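Local coordinates for protein polysialic acid O-acetyltransferase (Escherichia coli, PDB 3JQY) that transfers acetyl groups from acetyl-CoA to the O7 and O9 positions of sialic acids in long capsular polysialic acid chains, at residues Asn40-Gly45 with Asn53-Asn58; Asn60-Ile65 with Val77-Asp82; Asp82-Arg87 with Ile98-Gly103; Glu119-Lys124 with Ile140-Asp145. All coordinates share one frame; numbering follows the deposited sequence.

Overall arrangement
The four contacts run in order along a left-handed beta-helix. Contacts 1, 2 and 3 join two walls of the prism across its interior. In each, a strand of the sheet holding 41-44, 63-66 and 85-88 faces one of the sheet holding 53-58, 71-80 and 97-101. Contacts 1 and 2 touch, and contacts 2 and 3 share Asp82. Contact 1 is buried and has no hydrogen bond across it; contacts 2 and 3 are partly buried and add polar links at the turns. Contact 4 differs: it joins two neighbouring strands of one wall by backbone bonds, with water bridges at its outer face and at the following loop, and lies nearest the predicted acetyl-CoA site.

Contact 1: residues Asn40-Gly45 with Asn53-Asn58; sequences NVFVCG and NKVQFN
The Phe57 ring lies between two groups. Over the centre of one face sits CB of Asn40, 3.7 Å from the ring centroid and 12° off the ring normal, a CH-pi contact. The opposite face carries CG2 of Val55 from its own strand, shifted toward the rim. CB of Phe42 comes to the ring edge, near its plane, 4.2 Å from Phe57 CZ. The side-chain amide of Asn40 is stacked almost parallel to the ring, with 8° between the planes, and the two side chains slide past each other in opposite directions.

The strands 41-44 and 53-58 belong to two different walls of a left-handed beta-helix, as expected for the hexapeptide repeat family. They run nearly antiparallel, 9.7 Å apart at the axes, and no hydrogen bond links them. Side chains make most of the contact, and the carbonyl Val41 O also comes 3.8 Å from Phe57 CZ. An alanine in place of Phe57 would probably open a gap under Asn40 CB and leave the Asn40 amide without its stacking partner. Further along the two strands, Phe42 CD2 meets Val55 CG1 at 4.2 Å. The Phe42 ring also meets Phe31, and the Phe57 ring meets Phe79 of strand 71-80 with the planes about 10° apart.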
loop_
_atom_site.group_PDB
_atom_site.type_symbol
_atom_site.label_atom_id
_atom_site.label_comp_id
_atom_site.label_asym_id
_atom_site.label_seq_id
_atom_site.Cartn_x
_atom_site.Cartn_y
_atom_site.Cartn_z
ATOM N N ASN B 40 19.970 -25.259 18.665
ATOM C CA ASN B 40 19.927 -24.358 17.511
ATOM C C ASN B 40 21.277 -24.205 16.821
ATOM O O ASN B 40 22.321 -24.243 17.474
ATOM C CB ASN B 40 19.397 -22.989 17.934
ATOM C CG ASN B 40 17.980 -23.056 18.459
ATOM O OD1 ASN B 40 17.679 -22.536 19.536
ATOM N ND2 ASN B 40 17.103 -23.707 17.707
ATOM N N VAL B 41 21.253 -24.017 15.500
ATOM C CA VAL B 41 22.477 -23.898 14.724
ATOM C C VAL B 41 22.411 -22.738 13.739
ATOM O O VAL B 41 21.439 -22.593 13.012
ATOM C CB VAL B 41 22.757 -25.197 13.949
ATOM C CG1 VAL B 41 23.928 -25.015 13.016
ATOM C CG2 VAL B 41 23.007 -26.348 14.925
ATOM N N PHE B 42 23.452 -21.912 13.735
ATOM C CA PHE B 42 23.590 -20.835 12.769
ATOM C C PHE B 42 24.911 -21.070 12.052
ATOM O O PHE B 42 25.972 -21.045 12.679
ATOM C CB PHE B 42 23.573 -19.485 13.498
ATOM C CG PHE B 42 23.824 -18.289 12.612
ATOM C CD1 PHE B 42 23.444 -18.289 11.278
ATOM C CD2 PHE B 42 24.423 -17.152 13.127
ATOM C CE1 PHE B 42 23.663 -17.176 10.479
ATOM C CE2 PHE B 42 24.652 -16.041 12.329
ATOM C CZ PHE B 42 24.262 -16.051 11.009
ATOM N N VAL B 43 24.842 -21.345 10.753
ATOM C CA VAL B 43 26.040 -21.520 9.940
ATOM C C VAL B 43 26.102 -20.370 8.950
ATOM O O VAL B 43 25.192 -20.197 8.138
ATOM C CB VAL B 43 26.018 -22.850 9.171
ATOM C CG1 VAL B 43 27.274 -22.991 8.320
ATOM C CG2 VAL B 43 25.888 -24.021 10.139
ATOM N N CYS B 44 27.165 -19.575 9.026
ATOM C CA CYS B 44 27.243 -18.362 8.225
ATOM C C CYS B 44 28.560 -18.289 7.467
ATOM O O CYS B 44 29.631 -18.376 8.064
ATOM C CB CYS B 44 27.093 -17.135 9.122
ATOM S SG CYS B 44 26.755 -15.605 8.225
ATOM N N GLY B 45 28.470 -18.127 6.151
ATOM C CA GLY B 45 29.649 -18.026 5.311
ATOM C C GLY B 45 30.300 -16.657 5.349
ATOM O O GLY B 45 29.998 -15.824 6.208
ATOM N N ASN B 53 22.340 -7.053 10.947
ATOM C CA ASN B 53 21.503 -8.246 10.849
ATOM C C ASN B 53 21.250 -8.887 12.207
ATOM O O ASN B 53 22.037 -8.718 13.142
ATOM C CB ASN B 53 22.143 -9.257 9.908
ATOM C CG ASN B 53 22.476 -8.657 8.568
ATOM O OD1 ASN B 53 23.647 -8.588 8.167
ATOM N ND2 ASN B 53 21.454 -8.196 7.871
ATOM N N LYS B 54 20.150 -9.625 12.314
ATOM C CA LYS B 54 19.794 -10.260 13.576
ATOM C C LYS B 54 19.185 -11.645 13.378
ATOM O O LYS B 54 18.414 -11.864 12.450
ATOM C CB LYS B 54 18.814 -9.367 14.341
ATOM C CG LYS B 54 19.403 -8.021 14.754
ATOM C CD LYS B 54 18.361 -6.902 14.726
ATOM C CE LYS B 54 17.140 -7.236 15.571
ATOM N NZ LYS B 54 17.505 -7.587 16.971
ATOM N N VAL B 55 19.551 -12.577 14.252
ATOM C CA VAL B 55 18.885 -13.869 14.307
ATOM C C VAL B 55 18.391 -14.094 15.734
ATOM O O VAL B 55 19.113 -13.852 16.707
ATOM C CB VAL B 55 19.791 -15.024 13.836
ATOM C CG1 VAL B 55 21.050 -15.092 14.670
ATOM C CG2 VAL B 55 19.041 -16.356 13.897
ATOM N N GLN B 56 17.139 -14.513 15.840
ATOM C CA GLN B 56 16.490 -14.739 17.118
ATOM C C GLN B 56 15.926 -16.149 17.117
ATOM O O GLN B 56 15.064 -16.471 16.307
ATOM C CB GLN B 56 15.361 -13.723 17.317
ATOM C CG GLN B 56 14.541 -13.927 18.577
ATOM C CD GLN B 56 15.242 -13.415 19.811
ATOM O OE1 GLN B 56 15.683 -12.264 19.855
ATOM N NE2 GLN B 56 15.345 -14.263 20.829
ATOM N N PHE B 57 16.416 -16.993 18.018
ATOM C CA PHE B 57 15.897 -18.348 18.160
ATOM C C PHE B 57 14.963 -18.391 19.363
ATOM O O PHE B 57 15.422 -18.346 20.506
ATOM C CB PHE B 57 17.036 -19.350 18.401
ATOM C CG PHE B 57 17.974 -19.538 17.224
ATOM C CD1 PHE B 57 17.593 -20.302 16.131
ATOM C CD2 PHE B 57 19.249 -18.998 17.243
ATOM C CE1 PHE B 57 18.450 -20.499 15.067
ATOM C CE2 PHE B 57 20.118 -19.191 16.182
ATOM C CZ PHE B 57 19.719 -19.946 15.091
ATOM N N ASN B 58 13.660 -18.462 19.108
ATOM C CA ASN B 58 12.671 -18.614 20.176
ATOM C C ASN B 58 12.087 -20.022 20.132
ATOM O O ASN B 58 10.871 -20.201 20.033
ATOM C CB ASN B 58 11.530 -17.604 20.026
ATOM C CG ASN B 58 11.944 -16.179 20.351
ATOM O OD1 ASN B 58 12.882 -15.946 21.107
ATOM N ND2 ASN B 58 11.233 -15.216 19.775
#

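Contact 2: residues Asn60-Ile65 with Val77-Asp82; sequences NNNKLI and VIFRGD
A hydrogen bond runs from Asn60 N to Asp82 OD1, at 2.8 Å and an N-H...O angle of 164°. The donor stands above the carboxylate plane, 41° out of it. With CG anti to the carbonyl carbon, the Asp82 carboxylate starts beside its own backbone N. The Asn60 and Asp82 side chains then lie side by side and point the same way. A CA-H...O contact adds to this pair, with Asp82 CA 3.1 Å from Asn60 O. The side-chain oxygen OD1 of Asn60 accepts a hydrogen bond from Ser38 N.

The apolar part centres on the Phe79 ring. CB of Asn62 lies over one face, 4.0 Å from the ring centroid, and makes a CH-pi contact. The Asn62 amide is turned 29° from the ring plane. CB of Leu64 comes to the ring edge, near its plane, 3.7 Å from Phe79 CZ. Further along, Leu64 CD2 meets Val77 CG2 at 4.4 Å.

Gly81 passes close to Asn62 where the chain leaves strand 77-80. Its backbone conformation would press a side chain against the carbonyl O of Arg80. The contact thus joins two walls of the left-handed beta-helix, with an apolar interior and a polar turn. The inner part is held by CH-pi and apolar contacts. At the turn, the backbone N-H of Asn60 would offset part of the charge on Asp82, which probably steadies the carboxylate.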
loop_
_atom_site.group_PDB
_atom_site.type_symbol
_atom_site.label_atom_id
_atom_site.label_comp_id
_atom_site.label_asym_id
_atom_site.label_seq_id
_atom_site.Cartn_x
_atom_site.Cartn_y
_atom_site.Cartn_z
ATOM N N ASN B 60 13.572 -24.574 19.721
ATOM C CA ASN B 60 14.651 -25.556 19.714
ATOM C C ASN B 60 14.884 -26.203 18.355
ATOM O O ASN B 60 13.972 -26.291 17.530
ATOM C CB ASN B 60 14.340 -26.655 20.732
ATOM C CG ASN B 60 13.951 -26.101 22.088
ATOM O OD1 ASN B 60 14.551 -25.146 22.575
ATOM N ND2 ASN B 60 12.940 -26.707 22.709
ATOM N N ASN B 61 16.109 -26.676 18.142
ATOM C CA ASN B 61 16.436 -27.492 16.978
ATOM C C ASN B 61 16.131 -26.800 15.662
ATOM O O ASN B 61 15.667 -27.434 14.710
ATOM C CB ASN B 61 15.715 -28.838 17.055
ATOM C CG ASN B 61 16.091 -29.616 18.300
ATOM O OD1 ASN B 61 15.254 -30.282 18.908
ATOM N ND2 ASN B 61 17.353 -29.514 18.696
ATOM N N ASN B 62 16.389 -25.498 15.622
ATOM C CA ASN B 62 16.251 -24.720 14.394
ATOM C C ASN B 62 17.590 -24.615 13.691
ATOM O O ASN B 62 18.634 -24.788 14.310
ATOM C CB ASN B 62 15.755 -23.316 14.721
ATOM C CG ASN B 62 14.420 -23.326 15.429
ATOM O OD1 ASN B 62 14.328 -23.029 16.620
ATOM N ND2 ASN B 62 13.377 -23.672 14.700
ATOM N N LYS B 63 17.562 -24.327 12.395
ATOM C CA LYS B 63 18.797 -24.114 11.653
ATOM C C LYS B 63 18.693 -22.952 10.675
ATOM O O LYS B 63 17.746 -22.871 9.887
ATOM C CB LYS B 63 19.224 -25.382 10.916
ATOM C CG LYS B 63 20.666 -25.316 10.383
ATOM C CD LYS B 63 21.121 -26.658 9.816
ATOM C CE LYS B 63 22.567 -26.603 9.342
ATOM N NZ LYS B 63 23.005 -27.910 8.774
ATOM N N LEU B 64 19.670 -22.052 10.751
ATOM C CA LEU B 64 19.834 -20.977 9.777
ATOM C C LEU B 64 21.158 -21.183 9.056
ATOM O O LEU B 64 22.205 -21.288 9.698
ATOM C CB LEU B 64 19.835 -19.614 10.463
ATOM C CG LEU B 64 20.236 -18.412 9.598
ATOM C CD1 LEU B 64 19.287 -18.264 8.423
ATOM C CD2 LEU B 64 20.281 -17.132 10.420
ATOM N N ILE B 65 21.097 -21.245 7.731
ATOM C CA ILE B 65 22.282 -21.380 6.894
ATOM C C ILE B 65 22.328 -20.208 5.928
ATOM O O ILE B 65 21.384 -19.989 5.165
ATOM C CB ILE B 65 22.218 -22.650 6.029
ATOM C CG1 ILE B 65 22.210 -23.901 6.901
ATOM C CG2 ILE B 65 23.388 -22.677 5.025
ATOM C CD1 ILE B 65 21.779 -25.141 6.148
ATOM N N VAL B 77 15.983 -12.574 11.109
ATOM C CA VAL B 77 15.408 -13.910 10.983
ATOM C C VAL B 77 14.954 -14.364 12.360
ATOM O O VAL B 77 15.758 -14.459 13.282
ATOM C CB VAL B 77 16.425 -14.927 10.429
ATOM C CG1 VAL B 77 15.761 -16.266 10.236
ATOM C CG2 VAL B 77 17.016 -14.431 9.113
ATOM N N ILE B 78 13.654 -14.606 12.499
ATOM C CA ILE B 78 13.101 -15.026 13.778
ATOM C C ILE B 78 12.588 -16.449 13.671
ATOM O O ILE B 78 11.827 -16.775 12.757
ATOM C CB ILE B 78 11.959 -14.103 14.235
ATOM C CG1 ILE B 78 12.462 -12.666 14.350
ATOM C CG2 ILE B 78 11.387 -14.599 15.564
ATOM C CD1 ILE B 78 11.381 -11.663 14.665
ATOM N N PHE B 79 13.016 -17.294 14.602
ATOM C CA PHE B 79 12.554 -18.680 14.667
ATOM C C PHE B 79 11.575 -18.828 15.827
ATOM O O PHE B 79 11.939 -18.587 16.980
ATOM C CB PHE B 79 13.736 -19.634 14.877
ATOM C CG PHE B 79 14.620 -19.778 13.675
ATOM C CD1 PHE B 79 15.772 -19.015 13.549
ATOM C CD2 PHE B 79 14.295 -20.667 12.666
ATOM C CE1 PHE B 79 16.589 -19.142 12.439
ATOM C CE2 PHE B 79 15.114 -20.804 11.550
ATOM C CZ PHE B 79 16.257 -20.042 11.437
ATOM N N ARG B 80 10.338 -19.204 15.521
ATOM C CA ARG B 80 9.327 -19.438 16.558
ATOM C C ARG B 80 9.014 -20.927 16.624
ATOM O O ARG B 80 8.625 -21.538 15.633
ATOM C CB ARG B 80 8.053 -18.636 16.272
ATOM C CG ARG B 80 8.274 -17.131 16.152
ATOM C CD ARG B 80 6.946 -16.390 16.240
ATOM N NE ARG B 80 7.020 -15.025 15.722
ATOM C CZ ARG B 80 7.547 -14.001 16.383
ATOM N NH1 ARG B 80 8.067 -14.180 17.591
ATOM N NH2 ARG B 80 7.565 -12.798 15.824
ATOM N N GLY B 81 9.193 -21.526 17.793
ATOM C CA GLY B 81 8.966 -22.949 17.898
ATOM C C GLY B 81 10.157 -23.725 17.372
ATOM O O GLY B 81 11.260 -23.182 17.264
ATOM N N ASP B 82 9.925 -24.984 17.011
ATOM C CA ASP B 82 11.011 -25.939 16.796
ATOM C C ASP B 82 11.107 -26.452 15.366
ATOM O O ASP B 82 10.135 -26.405 14.607
ATOM C CB ASP B 82 10.820 -27.158 17.711
ATOM C CG ASP B 82 10.567 -26.783 19.160
ATOM O OD1 ASP B 82 10.965 -25.679 19.586
ATOM O OD2 ASP B 82 9.966 -27.607 19.884
#

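Contact 3: residues Asp82-Arg87 with Ile98-Gly103; sequences DNNYVR and IVATKG
Asn84 has CG anti to the carbonyl carbon (chi1 -60°), and its amide group reaches the turn that ends segment 98-103. Its OD1 accepts a weak hydrogen bond from Gly103 N, 2.8 Å long but bent to 128° at the hydrogen. Its stronger partner is Ser104 N, so two backbone N-H groups, one weakly, meet this oxygen. ND2 donates to Arg80 O. The amide is therefore tied to two successive turns of the left-handed beta-helix. A leucine in place of Asn84 would probably leave the N-H groups of Gly103 and Ser104 and the carbonyl of Arg80 without these partners.

Below the amide the contact is apolar. CB of Asn84 lies 3.8 Å from Ala100 CB. On Val86, CG2 is also anti to the carbonyl carbon; it meets Ala100 CB at 3.9 Å and Ile98 CG2 at 4.4 Å. Gly103 takes a backbone conformation in which a side chain would jam against the carbonyl O of Lys102.

Inside the prism, Phe79 of strand 71-80 touches Asn84 and Val86. Strand 85-88 lies between strands 63-66 and 105-108 in its own wall, and strand 97-101 pairs with 71-80 and 119-121 in the other.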
loop_
_atom_site.group_PDB
_atom_site.type_symbol
_atom_site.label_atom_id
_atom_site.label_comp_id
_atom_site.label_asym_id
_atom_site.label_seq_id
_atom_site.Cartn_x
_atom_site.Cartn_y
_atom_site.Cartn_z
ATOM N N ASP B 82 9.925 -24.984 17.011
ATOM C CA ASP B 82 11.011 -25.939 16.796
ATOM C C ASP B 82 11.107 -26.452 15.366
ATOM O O ASP B 82 10.135 -26.405 14.607
ATOM C CB ASP B 82 10.820 -27.158 17.711
ATOM C CG ASP B 82 10.567 -26.783 19.160
ATOM O OD1 ASP B 82 10.965 -25.679 19.586
ATOM O OD2 ASP B 82 9.966 -27.607 19.884
ATOM N N ASN B 83 12.288 -26.960 15.020
ATOM C CA ASN B 83 12.491 -27.696 13.783
ATOM C C ASN B 83 12.258 -26.866 12.525
ATOM O O ASN B 83 11.872 -27.407 11.484
ATOM C CB ASN B 83 11.601 -28.943 13.761
ATOM C CG ASN B 83 11.839 -29.844 14.960
ATOM O OD1 ASN B 83 12.978 -30.179 15.277
ATOM N ND2 ASN B 83 10.763 -30.238 15.632
ATOM N N ASN B 84 12.474 -25.559 12.633
ATOM C CA ASN B 84 12.450 -24.669 11.473
ATOM C C ASN B 84 13.792 -24.670 10.755
ATOM O O ASN B 84 14.818 -24.997 11.350
ATOM C CB ASN B 84 12.139 -23.229 11.904
ATOM C CG ASN B 84 10.789 -23.098 12.585
ATOM O OD1 ASN B 84 9.751 -23.159 11.941
ATOM N ND2 ASN B 84 10.808 -22.886 13.890
ATOM N N TYR B 85 13.783 -24.270 9.484
ATOM C CA TYR B 85 14.970 -24.326 8.629
ATOM C C TYR B 85 14.910 -23.152 7.666
ATOM O O TYR B 85 13.910 -22.963 6.976
ATOM C CB TYR B 85 14.961 -25.637 7.839
ATOM C CG TYR B 85 16.098 -25.840 6.854
ATOM C CD1 TYR B 85 17.316 -26.371 7.261
ATOM C CD2 TYR B 85 15.935 -25.529 5.507
ATOM C CE1 TYR B 85 18.349 -26.577 6.354
ATOM C CE2 TYR B 85 16.960 -25.732 4.594
ATOM C CZ TYR B 85 18.161 -26.252 5.022
ATOM O OH TYR B 85 19.170 -26.444 4.105
ATOM N N VAL B 86 15.967 -22.348 7.647
ATOM C CA VAL B 86 16.080 -21.245 6.697
ATOM C C VAL B 86 17.443 -21.346 6.017
ATOM O O VAL B 86 18.477 -21.430 6.688
ATOM C CB VAL B 86 15.952 -19.867 7.392
ATOM C CG1 VAL B 86 16.166 -18.723 6.395
ATOM C CG2 VAL B 86 14.587 -19.729 8.073
ATOM N N ARG B 87 17.443 -21.357 4.686
ATOM C CA ARG B 87 18.692 -21.427 3.943
ATOM C C ARG B 87 18.717 -20.359 2.873
ATOM O O ARG B 87 17.807 -20.278 2.036
ATOM C CB ARG B 87 18.885 -22.795 3.288
ATOM C CG ARG B 87 20.173 -22.902 2.477
ATOM C CD ARG B 87 20.295 -24.276 1.798
ATOM N NE ARG B 87 21.521 -24.389 1.002
ATOM C CZ ARG B 87 21.859 -25.459 0.286
ATOM N NH1 ARG B 87 21.064 -26.521 0.256
ATOM N NH2 ARG B 87 22.995 -25.467 -0.406
ATOM N N ILE B 98 12.290 -12.334 8.040
ATOM C CA ILE B 98 11.860 -13.696 7.769
ATOM C C ILE B 98 11.465 -14.357 9.079
ATOM O O ILE B 98 12.284 -14.482 9.982
ATOM C CB ILE B 98 12.985 -14.538 7.139
ATOM C CG1 ILE B 98 13.423 -13.943 5.795
ATOM C CG2 ILE B 98 12.527 -15.982 6.969
ATOM C CD1 ILE B 98 14.627 -14.659 5.188
ATOM N N VAL B 99 10.210 -14.775 9.186
ATOM C CA VAL B 99 9.752 -15.464 10.388
ATOM C C VAL B 99 9.375 -16.901 10.042
ATOM O O VAL B 99 8.456 -17.137 9.253
ATOM C CB VAL B 99 8.572 -14.720 11.052
ATOM C CG1 VAL B 99 8.148 -15.414 12.350
ATOM C CG2 VAL B 99 8.957 -13.263 11.314
ATOM N N ALA B 100 10.100 -17.849 10.637
ATOM C CA ALA B 100 9.889 -19.281 10.417
ATOM C C ALA B 100 9.265 -19.876 11.667
ATOM O O ALA B 100 9.886 -19.902 12.729
ATOM C CB ALA B 100 11.216 -19.980 10.096
ATOM N N THR B 101 8.034 -20.356 11.534
ATOM C CA THR B 101 7.208 -20.657 12.699
ATOM C C THR B 101 6.746 -22.103 12.711
ATOM O O THR B 101 6.196 -22.603 11.727
ATOM C CB THR B 101 5.950 -19.752 12.722
ATOM O OG1 THR B 101 6.341 -18.379 12.849
ATOM C CG2 THR B 101 5.038 -20.126 13.880
ATOM N N LYS B 102 6.979 -22.768 13.813
ATOM C CA LYS B 102 6.465 -24.090 14.035
ATOM C C LYS B 102 6.740 -25.148 12.982
ATOM O O LYS B 102 5.868 -25.874 12.559
ATOM C CB LYS B 102 4.992 -24.023 14.302
ATOM C CG LYS B 102 4.674 -23.377 15.589
ATOM C CD LYS B 102 3.221 -23.028 15.685
ATOM C CE LYS B 102 2.892 -22.708 17.022
ATOM N NZ LYS B 102 2.512 -21.358 17.214
ATOM N N GLY B 103 7.990 -25.233 12.618
ATOM C CA GLY B 103 8.424 -26.263 11.693
ATOM C C GLY B 103 8.280 -25.855 10.244
ATOM O O GLY B 103 7.863 -26.656 9.409
#

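Contact 4: residues Glu119-Lys124 with Ile140-Asp145; sequences EVVTDK and ILRASD
Glu119 O accepts the shortest direct bond between the two segments, from Leu141 N at 2.8 Å, with an N-H...O angle of 165°. Two more backbone bonds follow. Val121 N gives to Leu141 O at 3.0 Å, and Ala143 N gives to Val121 O at 2.9 Å. This is a parallel ladder, with strands 119-121 and 140-142 only 1° from parallel and 4.8 Å apart at their axes. It is the regular pairing of successive coils in one wall of a left-handed beta-helix.

Glu119, Val121, Ile140 and Arg142 share one face of the sheet. Glu119 and Ile140 lie side by side, with Glu119 OE2 3.7 Å from Ile140 CD1. The Arg142 chain bends about its CG-CD bond (chi3 -62°), which turns NE aside, and NH1 rests 3.9 Å from Val121 CG2. Glu119 OE1 and Arg142 NH2 do not form a salt bridge. A water joins them, donating to OE1 and accepting from NH2 at the guanidinium edge. A second water links Asp123 OD2, to which it donates, with Ser144 OG, 2.7 Å from it. Next to it, Asp123 CB packs on Ser144.

The other face carries Val120 and Leu141 and turns to the interior, where Leu141 packs on strands 126-129 and 164-166. Tyr192 of a neighbouring subunit packs on Ile140 and Arg142. Asp145, predicted to bind acetyl-CoA, follows the ladder and forms a salt bridge with Lys180. Strand 97-101 flanks 119-121, and strand 176-178 flanks 139-142.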
loop_
_atom_site.group_PDB
_atom_site.type_symbol
_atom_site.label_atom_id
_atom_site.label_comp_id
_atom_site.label_asym_id
_atom_site.label_seq_id
_atom_site.Cartn_x
_atom_site.Cartn_y
_atom_site.Cartn_z
ATOM N N GLU B 119 8.937 -9.255 3.773
ATOM C CA GLU B 119 8.426 -9.996 4.934
ATOM C C GLU B 119 8.022 -11.402 4.524
ATOM O O GLU B 119 7.342 -11.580 3.511
ATOM C CB GLU B 119 7.179 -9.328 5.537
ATOM C CG GLU B 119 7.242 -7.825 5.771
ATOM C CD GLU B 119 5.900 -7.267 6.241
ATOM O OE1 GLU B 119 5.080 -8.058 6.763
ATOM O OE2 GLU B 119 5.661 -6.044 6.087
ATOM N N VAL B 120 8.419 -12.400 5.313
ATOM C CA VAL B 120 7.901 -13.758 5.144
ATOM C C VAL B 120 7.156 -14.199 6.397
ATOM O O VAL B 120 7.681 -14.078 7.506
ATOM C CB VAL B 120 9.017 -14.776 4.847
ATOM C CG1 VAL B 120 8.433 -16.189 4.806
ATOM C CG2 VAL B 120 9.702 -14.439 3.528
ATOM N N VAL B 121 5.934 -14.703 6.211
ATOM C CA VAL B 121 5.098 -15.188 7.309
ATOM C C VAL B 121 4.789 -16.666 7.071
ATOM O O VAL B 121 4.326 -17.029 5.997
ATOM C CB VAL B 121 3.755 -14.426 7.345
ATOM C CG1 VAL B 121 2.918 -14.865 8.542
ATOM C CG2 VAL B 121 3.989 -12.922 7.358
ATOM N N THR B 122 5.024 -17.514 8.070
ATOM C CA THR B 122 4.765 -18.944 7.915
ATOM C C THR B 122 4.025 -19.533 9.111
ATOM O O THR B 122 3.831 -18.868 10.127
ATOM C CB THR B 122 6.079 -19.738 7.786
ATOM O OG1 THR B 122 6.877 -19.516 8.957
ATOM C CG2 THR B 122 6.867 -19.308 6.559
ATOM N N ASP B 123 3.625 -20.793 8.975
ATOM C CA ASP B 123 3.113 -21.579 10.096
ATOM C C ASP B 123 3.089 -23.042 9.685
ATOM O O ASP B 123 2.168 -23.484 8.990
ATOM C CB ASP B 123 1.714 -21.111 10.506
ATOM C CG ASP B 123 1.185 -21.841 11.731
ATOM O OD1 ASP B 123 1.903 -22.703 12.280
ATOM O OD2 ASP B 123 0.047 -21.545 12.150
ATOM N N LYS B 124 4.119 -23.778 10.098
ATOM C CA LYS B 124 4.292 -25.177 9.710
ATOM C C LYS B 124 4.077 -25.340 8.214
ATOM O O LYS B 124 3.300 -26.186 7.765
ATOM C CB LYS B 124 3.342 -26.090 10.492
ATOM C CG LYS B 124 3.647 -27.577 10.315
ATOM C CD LYS B 124 2.900 -28.446 11.325
ATOM C CE LYS B 124 3.793 -28.856 12.497
ATOM N NZ LYS B 124 4.138 -27.735 13.421
ATOM N N ILE B 140 5.585 -8.945 0.388
ATOM C CA ILE B 140 5.188 -9.804 1.499
ATOM C C ILE B 140 4.785 -11.180 0.987
ATOM O O ILE B 140 3.934 -11.300 0.112
ATOM C CB ILE B 140 4.002 -9.202 2.282
ATOM C CG1 ILE B 140 4.376 -7.825 2.842
ATOM C CG2 ILE B 140 3.569 -10.142 3.405
ATOM C CD1 ILE B 140 3.204 -7.081 3.467
ATOM N N LEU B 141 5.423 -12.219 1.514
ATOM C CA LEU B 141 4.991 -13.585 1.220
ATOM C C LEU B 141 4.269 -14.129 2.450
ATOM O O LEU B 141 4.906 -14.477 3.448
ATOM C CB LEU B 141 6.187 -14.463 0.836
ATOM C CG LEU B 141 7.114 -13.902 -0.250
ATOM C CD1 LEU B 141 8.258 -14.870 -0.580
ATOM C CD2 LEU B 141 6.325 -13.551 -1.519
ATOM N N ARG B 142 2.938 -14.171 2.385
ATOM C CA ARG B 142 2.122 -14.478 3.562
ATOM C C ARG B 142 1.490 -15.865 3.463
ATOM O O ARG B 142 0.388 -16.015 2.943
ATOM C CB ARG B 142 1.038 -13.410 3.756
ATOM C CG ARG B 142 0.350 -13.462 5.117
ATOM C CD ARG B 142 -0.760 -12.408 5.261
ATOM N NE ARG B 142 -0.256 -11.035 5.162
ATOM C CZ ARG B 142 0.377 -10.390 6.137
ATOM N NH1 ARG B 142 0.600 -10.988 7.304
ATOM N NH2 ARG B 142 0.795 -9.141 5.944
ATOM N N ALA B 143 2.194 -16.877 3.965
ATOM C CA ALA B 143 1.748 -18.265 3.823
ATOM C C ALA B 143 0.771 -18.689 4.915
ATOM O O ALA B 143 0.203 -19.782 4.857
ATOM C CB ALA B 143 2.943 -19.204 3.795
ATOM N N SER B 144 0.598 -17.829 5.914
ATOM C CA SER B 144 -0.348 -18.071 7.001
ATOM C C SER B 144 -1.229 -16.845 7.221
ATOM O O SER B 144 -0.746 -15.710 7.155
ATOM C CB SER B 144 0.403 -18.397 8.290
ATOM O OG SER B 144 -0.480 -18.381 9.402
ATOM N N ASP B 145 -2.514 -17.073 7.496
ATOM C CA ASP B 145 -3.476 -15.984 7.707
ATOM C C ASP B 145 -3.354 -15.343 9.086
ATOM O O ASP B 145 -3.818 -14.221 9.300
ATOM C CB ASP B 145 -4.917 -16.482 7.544
ATOM C CG ASP B 145 -5.319 -16.676 6.096
ATOM O OD1 ASP B 145 -4.497 -16.417 5.188
ATOM O OD2 ASP B 145 -6.479 -17.083 5.867
HETATM O O HOH W 1 2.386 -7.068 7.449
HETATM O O HOH W 2 -1.963 -20.579 9.984
#